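Long-range contacts in putative lipoprotein (Bacteroides fragilis, PDB 3NQI), which is of unknown function but is probably a lipid-modified protein of the bacterial cell envelope that may bind lipid: residues A[16-21]-A[45-50]; A[50-55]-A[75-80]. One frame throughout, in Å; residues are numbered along the deposited sequence.

Contact 1 of 2, residues A[16-21]-A[45-50]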
ATOM      1  N   VAL A  16      -2.878  10.131   1.508  1.00 23.39           N
ATOM      2  CA  VAL A  16      -3.777  11.026   0.784  1.00 24.32           C
ATOM      3  C   VAL A  16      -3.807  10.678  -0.679  1.00 22.24           C
ATOM      4  O   VAL A  16      -2.891  10.117  -1.194  1.00 23.80           O
ATOM      5  CB  VAL A  16      -3.328  12.522   0.870  1.00 25.52           C
ATOM      6  CG1 VAL A  16      -3.388  13.016   2.261  1.00 23.55           C
ATOM      7  CG2 VAL A  16      -1.910  12.738   0.229  1.00 21.02           C
ATOM      8  N   LYS A  17      -4.885  11.052  -1.354  1.00 25.36           N
ATOM      9  CA  LYS A  17      -4.959  10.942  -2.786  1.00 23.73           C
ATOM     10  C   LYS A  17      -4.278  12.204  -3.348  1.00 25.32           C
ATOM     11  O   LYS A  17      -4.317  13.255  -2.730  1.00 25.18           O
ATOM     12  CB  LYS A  17      -6.413  10.916  -3.233  1.00 28.73           C
ATOM     13  CG  LYS A  17      -6.600  10.820  -4.723  1.00 34.31           C
ATOM     14  CD  LYS A  17      -8.068  10.977  -5.107  1.00 48.30           C
ATOM     15  CE  LYS A  17      -8.234  10.846  -6.621  1.00 54.56           C
ATOM     16  NZ  LYS A  17      -9.623  10.460  -6.997  1.00 64.32           N
ATOM     17  N   VAL A  18      -3.643  12.067  -4.513  1.00 24.32           N
ATOM     18  CA  VAL A  18      -2.937  13.159  -5.157  1.00 24.48           C
ATOM     19  C   VAL A  18      -3.824  13.680  -6.295  1.00 30.69           C
ATOM     20  O   VAL A  18      -4.239  12.897  -7.154  1.00 31.47           O
ATOM     21  CB  VAL A  18      -1.595  12.622  -5.737  1.00 25.73           C
ATOM     22  CG1 VAL A  18      -0.830  13.721  -6.547  1.00 27.96           C
ATOM     23  CG2 VAL A  18      -0.748  11.961  -4.569  1.00 17.42           C
ATOM     24  N   ASN A  19      -4.116  14.985  -6.318  1.00 32.04           N
ATOM     25  CA  ASN A  19      -4.906  15.560  -7.420  1.00 36.27           C
ATOM     26  C   ASN A  19      -4.048  16.357  -8.411  1.00 39.30           C
ATOM     27  O   ASN A  19      -3.126  17.049  -8.001  1.00 37.47           O
ATOM     28  CB  ASN A  19      -5.953  16.491  -6.858  1.00 38.08           C
ATOM     29  CG  ASN A  19      -6.700  15.895  -5.698  1.00 38.32           C
ATOM     30  OD1 ASN A  19      -6.802  16.490  -4.606  1.00 39.77           O
ATOM     31  ND2 ASN A  19      -7.222  14.718  -5.917  1.00 36.26           N
ATOM     32  N   ASP A  20      -4.352  16.260  -9.706  1.00 45.99           N
ATOM     33  CA  ASP A  20      -3.812  17.187 -10.713  1.00 51.97           C
ATOM     34  C   ASP A  20      -4.842  18.299 -10.934  1.00 56.64           C
ATOM     35  O   ASP A  20      -5.840  18.089 -11.603  1.00 60.14           O
ATOM     36  CB  ASP A  20      -3.521  16.477 -12.050  1.00 55.68           C
ATOM     37  CG  ASP A  20      -2.893  17.413 -13.111  1.00 62.73           C
ATOM     38  OD1 ASP A  20      -2.525  18.578 -12.802  1.00 60.80           O
ATOM     39  OD2 ASP A  20      -2.764  16.971 -14.272  1.00 74.36           O
ATOM     40  N   ARG A  21      -4.592  19.473 -10.369  1.00 57.84           N
ATOM     41  CA  ARG A  21      -5.512  20.600 -10.473  1.00 63.11           C
ATOM     42  C   ARG A  21      -4.974  21.607 -11.513  1.00 66.68           C
ATOM     43  O   ARG A  21      -4.232  22.528 -11.156  1.00 66.02           O
ATOM     44  CB  ARG A  21      -5.678  21.243  -9.085  1.00 62.09           C
ATOM     45  CG  ARG A  21      -7.048  21.839  -8.807  1.00 66.67           C
ATOM     46  CD  ARG A  21      -8.040  20.784  -8.340  1.00 69.18           C
ATOM     47  NE  ARG A  21      -9.321  21.381  -7.980  1.00 76.40           N
ATOM     48  N   LEU A  45       5.347  15.989  -7.375  1.00 29.56           N
ATOM     49  CA  LEU A  45       5.062  14.526  -7.238  1.00 28.92           C
ATOM     50  C   LEU A  45       4.123  13.959  -8.313  1.00 30.36           C
ATOM     51  O   LEU A  45       3.015  14.479  -8.510  1.00 31.25           O
ATOM     52  CB  LEU A  45       4.432  14.288  -5.886  1.00 24.60           C
ATOM     53  CG  LEU A  45       3.965  12.870  -5.551  1.00 27.35           C
ATOM     54  CD1 LEU A  45       5.175  11.901  -5.398  1.00 32.80           C
ATOM     55  CD2 LEU A  45       3.091  12.968  -4.302  1.00 32.51           C
ATOM     56  N   ASN A  46       4.586  12.938  -9.039  1.00 32.77           N
ATOM     57  CA  ASN A  46       3.768  12.235 -10.027  1.00 35.44           C
ATOM     58  C   ASN A  46       3.328  10.881  -9.416  1.00 33.43           C
ATOM     59  O   ASN A  46       4.038   9.894  -9.533  1.00 35.03           O
ATOM     60  CB  ASN A  46       4.567  11.998 -11.317  1.00 39.88           C
ATOM     61  CG  ASN A  46       3.683  11.636 -12.509  1.00 47.53           C
ATOM     62  OD1 ASN A  46       2.458  11.596 -12.409  1.00 57.59           O
ATOM     63  ND2 ASN A  46       4.310  11.386 -13.646  1.00 51.82           N
ATOM     64  N   ALA A  47       2.217  10.872  -8.704  1.00 30.41           N
ATOM     65  CA  ALA A  47       1.737   9.645  -8.077  1.00 28.64           C
ATOM     66  C   ALA A  47       0.241   9.771  -8.062  1.00 29.54           C
ATOM     67  O   ALA A  47      -0.289  10.865  -8.228  1.00 29.94           O
ATOM     68  CB  ALA A  47       2.300   9.514  -6.649  1.00 25.54           C
ATOM     69  N   ARG A  48      -0.435   8.659  -7.864  1.00 26.11           N
ATOM     70  CA  ARG A  48      -1.879   8.649  -7.727  1.00 27.57           C
ATOM     71  C   ARG A  48      -2.195   8.792  -6.260  1.00 25.05           C
ATOM     72  O   ARG A  48      -3.162   9.477  -5.885  1.00 25.72           O
ATOM     73  CB  ARG A  48      -2.449   7.358  -8.322  1.00 31.00           C
ATOM     74  CG  ARG A  48      -3.898   7.496  -8.810  1.00 43.33           C
ATOM     75  CD  ARG A  48      -4.566   6.178  -9.190  1.00 48.18           C
ATOM     76  NE  ARG A  48      -4.573   5.280  -8.054  1.00 50.28           N
ATOM     77  CZ  ARG A  48      -5.397   5.331  -6.998  1.00 46.82           C
ATOM     78  NH1 ARG A  48      -6.381   6.226  -6.875  1.00 50.42           N
ATOM     79  NH2 ARG A  48      -5.220   4.447  -6.034  1.00 24.93           N
HETATM   80  N   MSE A  49      -1.356   8.185  -5.399  1.00 22.81           N
HETATM   81  CA  MSE A  49      -1.526   8.253  -3.945  1.00 15.82           C
HETATM   82  C   MSE A  49      -0.215   8.597  -3.228  1.00 17.10           C
HETATM   83  O   MSE A  49       0.818   8.260  -3.703  1.00 18.03           O
HETATM   84  CB  MSE A  49      -2.009   6.894  -3.422  1.00 19.48           C
HETATM   85  CG  MSE A  49      -3.368   6.426  -3.914  1.00 18.73           C
HETATM   86 SE   MSE A  49      -4.819   7.316  -2.913  0.75 23.19          SE
HETATM   87  CE  MSE A  49      -4.488   7.270  -0.874  1.00 21.57           C
ATOM     88  N   ALA A  50      -0.255   9.223  -2.037  1.00 15.85           N
ATOM     89  CA  ALA A  50       0.968   9.692  -1.377  1.00 19.12           C
ATOM     90  C   ALA A  50       0.874   9.628   0.131  1.00 20.18           C
ATOM     91  O   ALA A  50      -0.200   9.469   0.639  1.00 21.71           O
ATOM     92  CB  ALA A  50       1.302  11.216  -1.789  1.00 17.65           C
TER
HETATM   93  O   HOH W   1      -5.266  10.197  -7.689  1.00 46.45           O
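V16 and A50 are joined by two backbone hydrogen bonds, V16 N to A50 O and A50 N to V16 O, each 2.9 Å, which identifies them as an antiparallel hydrogen-bonded pair. K17 and M49 follow as a non-hydrogen-bonded pair, their CA atoms 4.5 Å apart. Beyond them V18 N donates to R48 O at 3.0 Å from above the carbonyl plane, 39° out of it. One water also donates to R48 O and to V18 O, so that R48 O accepts from two donors where the strands begin to part.

The apolar contacts centre on V18, which packs on L45, A47 and A50. V18 CG1 lies anti to the backbone N (chi1 175°), which leaves V18 CG2 beside that nitrogen, 3.5 Å from A50 CB and 4.0 Å from L45 CD2.

On the sheet face shared by K17 and M49, the selenomethionine M49 is bent at chi2 and chi3; M49 SE lies 3.6 Å from K17 CA. The M49 CE methyl is held close to a backbone carbonyl oxygen, V16 O, at 3.3 Å.

K17 NZ and R48 NH1 are like charges 5.3 Å apart, not in contact; R48 NH2 is hydrogen-bonded to T123 OG1. D81 accepts hydrogen bonds from the R48 and M49 backbone nitrogens. The geometry is that of an antiparallel strand pair within a closed, barrel-like ring of five strands, with strand 24-28 on the far side of 11-21 from 49-56.

Contact 2 of 2, residues A[50-55]-A[75-80]; sequences AYIYCQ and ADPTGI. With CD (cadmium ion), chain F.
I80 meets A50 and Y51 through a first torsion that sets CG1 between its own backbone N and carbonyl carbon (chi1 61°) and CG2 beside that nitrogen. I80 CG1 comes within 3.7 Å of A50 N, while I80 CG2 touches Y51 CB at 4.0 Å. In D76, whose CB is directed away from 50-55, chi1 (-172°) sets CG anti to the backbone N, and the carboxylate binds a cadmium ion through OD1.

Y51 and T78 form the antiparallel hydrogen-bonded pair. Y51 N donates to T78 O at 2.9 Å, in the carbonyl plane, and T78 N returns a nearly straight bond to Y51 O (173° at the hydrogen). A50 and G79 are the adjoining non-hydrogen-bonded pair, CA to CA 4.3 Å, and beside it T78 O faces A50 CA at 3.2 Å in a CA-H...O contact.

One water supplements the Y51-T78 pair: it donates to Y51 O, which thus takes two donors, and to D76 O, and accepts from T78 OG1. A second replaces a direct bond, accepting from Y53 N and donating to A75 O. I52 CG2 meets P77 CB at 4.0 Å, the two side chains crossing obliquely, and A75 CB sits at the edge of the Y53 ring, near its plane. Y53 OH is hydrogen-bonded to Q11 OE1.

D76 OD1 lies 2.2 Å from the cadmium, alongside four waters and one atom from elsewhere; one of those waters also donates to P77 O. The carboxylate presumably offsets part of the metal's charge. The chemistry implies a pairing that is direct at Y51/T78, water-bridged at A75 and D76 and apolar at P77, with the metal held by D76 on the side away from 50-55.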
ATOM      1  N   ALA A  50      -0.255   9.223  -2.037  1.00 15.85           N
ATOM      2  CA  ALA A  50       0.968   9.692  -1.377  1.00 19.12           C
ATOM      3  C   ALA A  50       0.874   9.628   0.131  1.00 20.18           C
ATOM      4  O   ALA A  50      -0.200   9.469   0.639  1.00 21.71           O
ATOM      5  CB  ALA A  50       1.302  11.216  -1.789  1.00 17.65           C
ATOM      6  N   TYR A  51       2.015   9.628   0.793  1.00 21.39           N
ATOM      7  CA  TYR A  51       2.121   9.895   2.228  1.00 22.26           C
ATOM      8  C   TYR A  51       2.699  11.317   2.417  1.00 22.94           C
ATOM      9  O   TYR A  51       3.773  11.646   1.893  1.00 23.77           O
ATOM     10  CB  TYR A  51       3.019   8.847   2.881  1.00 23.14           C
ATOM     11  CG  TYR A  51       3.160   9.009   4.366  1.00 28.58           C
ATOM     12  CD1 TYR A  51       2.177   8.551   5.221  1.00 33.71           C
ATOM     13  CD2 TYR A  51       4.294   9.625   4.918  1.00 37.10           C
ATOM     14  CE1 TYR A  51       2.299   8.689   6.616  1.00 36.24           C
ATOM     15  CE2 TYR A  51       4.430   9.755   6.307  1.00 41.88           C
ATOM     16  CZ  TYR A  51       3.432   9.275   7.135  1.00 42.37           C
ATOM     17  OH  TYR A  51       3.536   9.421   8.496  1.00 51.56           O
ATOM     18  N   ILE A  52       2.008  12.168   3.154  1.00 24.92           N
ATOM     19  CA  ILE A  52       2.506  13.518   3.410  1.00 24.45           C
ATOM     20  C   ILE A  52       2.611  13.771   4.893  1.00 27.39           C
ATOM     21  O   ILE A  52       1.964  13.102   5.678  1.00 26.39           O
ATOM     22  CB  ILE A  52       1.642  14.629   2.752  1.00 24.24           C
ATOM     23  CG1 ILE A  52       0.223  14.695   3.309  1.00 26.12           C
ATOM     24  CG2 ILE A  52       1.635  14.460   1.187  1.00 22.44           C
ATOM     25  CD1 ILE A  52      -0.589  15.857   2.661  1.00 25.00           C
ATOM     26  N   TYR A  53       3.444  14.740   5.218  1.00 28.16           N
ATOM     27  CA  TYR A  53       3.662  15.236   6.531  1.00 32.68           C
ATOM     28  C   TYR A  53       3.459  16.746   6.409  1.00 33.81           C
ATOM     29  O   TYR A  53       4.142  17.433   5.645  1.00 33.80           O
ATOM     30  CB  TYR A  53       5.075  14.810   6.980  1.00 34.40           C
ATOM     31  CG  TYR A  53       5.489  15.413   8.285  1.00 42.16           C
ATOM     32  CD1 TYR A  53       4.542  15.697   9.268  1.00 47.81           C
ATOM     33  CD2 TYR A  53       6.824  15.745   8.539  1.00 49.14           C
ATOM     34  CE1 TYR A  53       4.898  16.266  10.448  1.00 50.17           C
ATOM     35  CE2 TYR A  53       7.196  16.332   9.745  1.00 43.42           C
ATOM     36  CZ  TYR A  53       6.217  16.592  10.686  1.00 54.12           C
ATOM     37  OH  TYR A  53       6.514  17.168  11.892  1.00 49.45           O
ATOM     38  N   CYS A  54       2.503  17.279   7.147  1.00 37.30           N
ATOM     39  CA  CYS A  54       2.107  18.633   6.911  1.00 37.42           C
ATOM     40  C   CYS A  54       1.663  19.396   8.161  1.00 39.89           C
ATOM     41  O   CYS A  54       1.486  18.826   9.263  1.00 39.43           O
ATOM     42  CB  CYS A  54       0.998  18.664   5.844  1.00 37.38           C
ATOM     43  SG  CYS A  54      -0.646  18.099   6.407  1.00 46.16           S
ATOM     44  N   GLN A  55       1.529  20.704   7.982  1.00 39.49           N
ATOM     45  CA  GLN A  55       0.859  21.520   8.990  1.00 45.40           C
ATOM     46  C   GLN A  55      -0.210  22.420   8.360  1.00 46.42           C
ATOM     47  O   GLN A  55      -0.126  22.793   7.186  1.00 43.63           O
ATOM     48  CB  GLN A  55       1.862  22.262   9.894  1.00 48.15           C
ATOM     49  CG  GLN A  55       2.486  23.527   9.392  1.00 54.28           C
ATOM     50  CD  GLN A  55       3.418  24.153  10.425  1.00 60.36           C
ATOM     51  OE1 GLN A  55       3.803  23.520  11.408  1.00 71.29           O
ATOM     52  NE2 GLN A  55       3.774  25.400  10.203  1.00 62.43           N
ATOM     53  N   ALA A  75       7.749  17.965   4.637  1.00 31.51           N
ATOM     54  CA  ALA A  75       8.744  17.052   4.093  1.00 31.29           C
ATOM     55  C   ALA A  75       8.373  16.885   2.659  1.00 28.51           C
ATOM     56  O   ALA A  75       7.247  17.188   2.289  1.00 27.18           O
ATOM     57  CB  ALA A  75       8.696  15.708   4.790  1.00 32.35           C
ATOM     58  N   ASP A  76       9.303  16.390   1.852  1.00 27.61           N
ATOM     59  CA  ASP A  76       8.977  16.100   0.458  1.00 28.73           C
ATOM     60  C   ASP A  76       7.901  14.993   0.361  1.00 28.45           C
ATOM     61  O   ASP A  76       8.084  13.901   0.886  1.00 27.75           O
ATOM     62  CB  ASP A  76      10.236  15.722  -0.301  1.00 29.00           C
ATOM     63  CG  ASP A  76      10.006  15.590  -1.803  1.00 30.03           C
ATOM     64  OD1 ASP A  76       9.135  16.287  -2.444  1.00 27.87           O
ATOM     65  OD2 ASP A  76      10.795  14.798  -2.359  1.00 37.69           O
ATOM     66  N   PRO A  77       6.786  15.263  -0.322  1.00 26.67           N
ATOM     67  CA  PRO A  77       5.744  14.229  -0.378  1.00 27.64           C
ATOM     68  C   PRO A  77       6.276  12.918  -0.951  1.00 27.42           C
ATOM     69  O   PRO A  77       7.141  12.926  -1.805  1.00 27.41           O
ATOM     70  CB  PRO A  77       4.682  14.841  -1.313  1.00 29.47           C
ATOM     71  CG  PRO A  77       4.896  16.285  -1.263  1.00 31.23           C
ATOM     72  CD  PRO A  77       6.342  16.523  -0.935  1.00 27.37           C
ATOM     73  N   THR A  78       5.802  11.790  -0.454  1.00 24.99           N
ATOM     74  CA  THR A  78       6.272  10.491  -0.963  1.00 24.93           C
ATOM     75  C   THR A  78       5.186   9.732  -1.717  1.00 21.70           C
ATOM     76  O   THR A  78       4.152   9.437  -1.183  1.00 20.46           O
ATOM     77  CB  THR A  78       6.717   9.614   0.181  1.00 29.01           C
ATOM     78  OG1 THR A  78       7.601  10.361   0.983  1.00 35.19           O
ATOM     79  CG2 THR A  78       7.408   8.296  -0.341  1.00 32.87           C
ATOM     80  N   GLY A  79       5.452   9.287  -2.932  1.00 21.86           N
ATOM     81  CA  GLY A  79       4.461   8.502  -3.614  1.00 24.25           C
ATOM     82  C   GLY A  79       4.415   7.096  -3.040  1.00 23.69           C
ATOM     83  O   GLY A  79       5.438   6.542  -2.679  1.00 23.40           O
ATOM     84  N   ILE A  80       3.231   6.498  -2.958  1.00 19.15           N
ATOM     85  CA  ILE A  80       3.146   5.145  -2.401  1.00 17.69           C
ATOM     86  C   ILE A  80       2.342   4.155  -3.257  1.00 20.98           C
ATOM     87  O   ILE A  80       1.801   3.172  -2.751  1.00 21.76           O
ATOM     88  CB  ILE A  80       2.437   5.261  -1.024  1.00 18.74           C
ATOM     89  CG1 ILE A  80       1.046   5.821  -1.203  1.00 18.95           C
ATOM     90  CG2 ILE A  80       3.282   6.031  -0.012  1.00 16.38           C
ATOM     91  CD1 ILE A  80       0.235   5.812   0.138  1.00 17.33           C
TER
HETATM   92 CD    CD F 301       8.891  15.926  -4.602  1.00 31.93          CD
HETATM   93  O   HOH W   2       6.360  12.484   2.768  1.00 36.98           O
HETATM   94  O   HOH W   3       5.169  15.325   2.860  1.00 28.77           O
HETATM   95  O   HOH W   4      10.857  14.653  -4.802  1.00 35.63           O
HETATM   96  O   HOH W   5       7.765  13.710  -4.286  1.00 23.38           O
HETATM   97  O   HOH W   6       8.717  15.361  -6.611  1.00 24.49           O
HETATM   98  O   HOH W   7      10.526  17.668  -5.273  1.00 22.40           O

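Contacts 1 and 2 share A50 and pair strand 49-56 with different partners, strand 11-21 in contact 1 and strand 78-87 in contact 2. Both are partly buried, and their centres lie about 10 Å apart on the same side of the chain's centre. They bury similar areas, 357 and 343 Å², and both rest on backbone hydrogen bonds. Contact 1 adds V18 packing on L45, A47 and A50; it has one bridging water against two in contact 2, which also has a cadmium site at a more solvent-facing turn. A probable hydrogen bond between M49 O and I80 N (3.1 Å) ties them together, and L45 of contact 1 packs on P77 and G79 of contact 2.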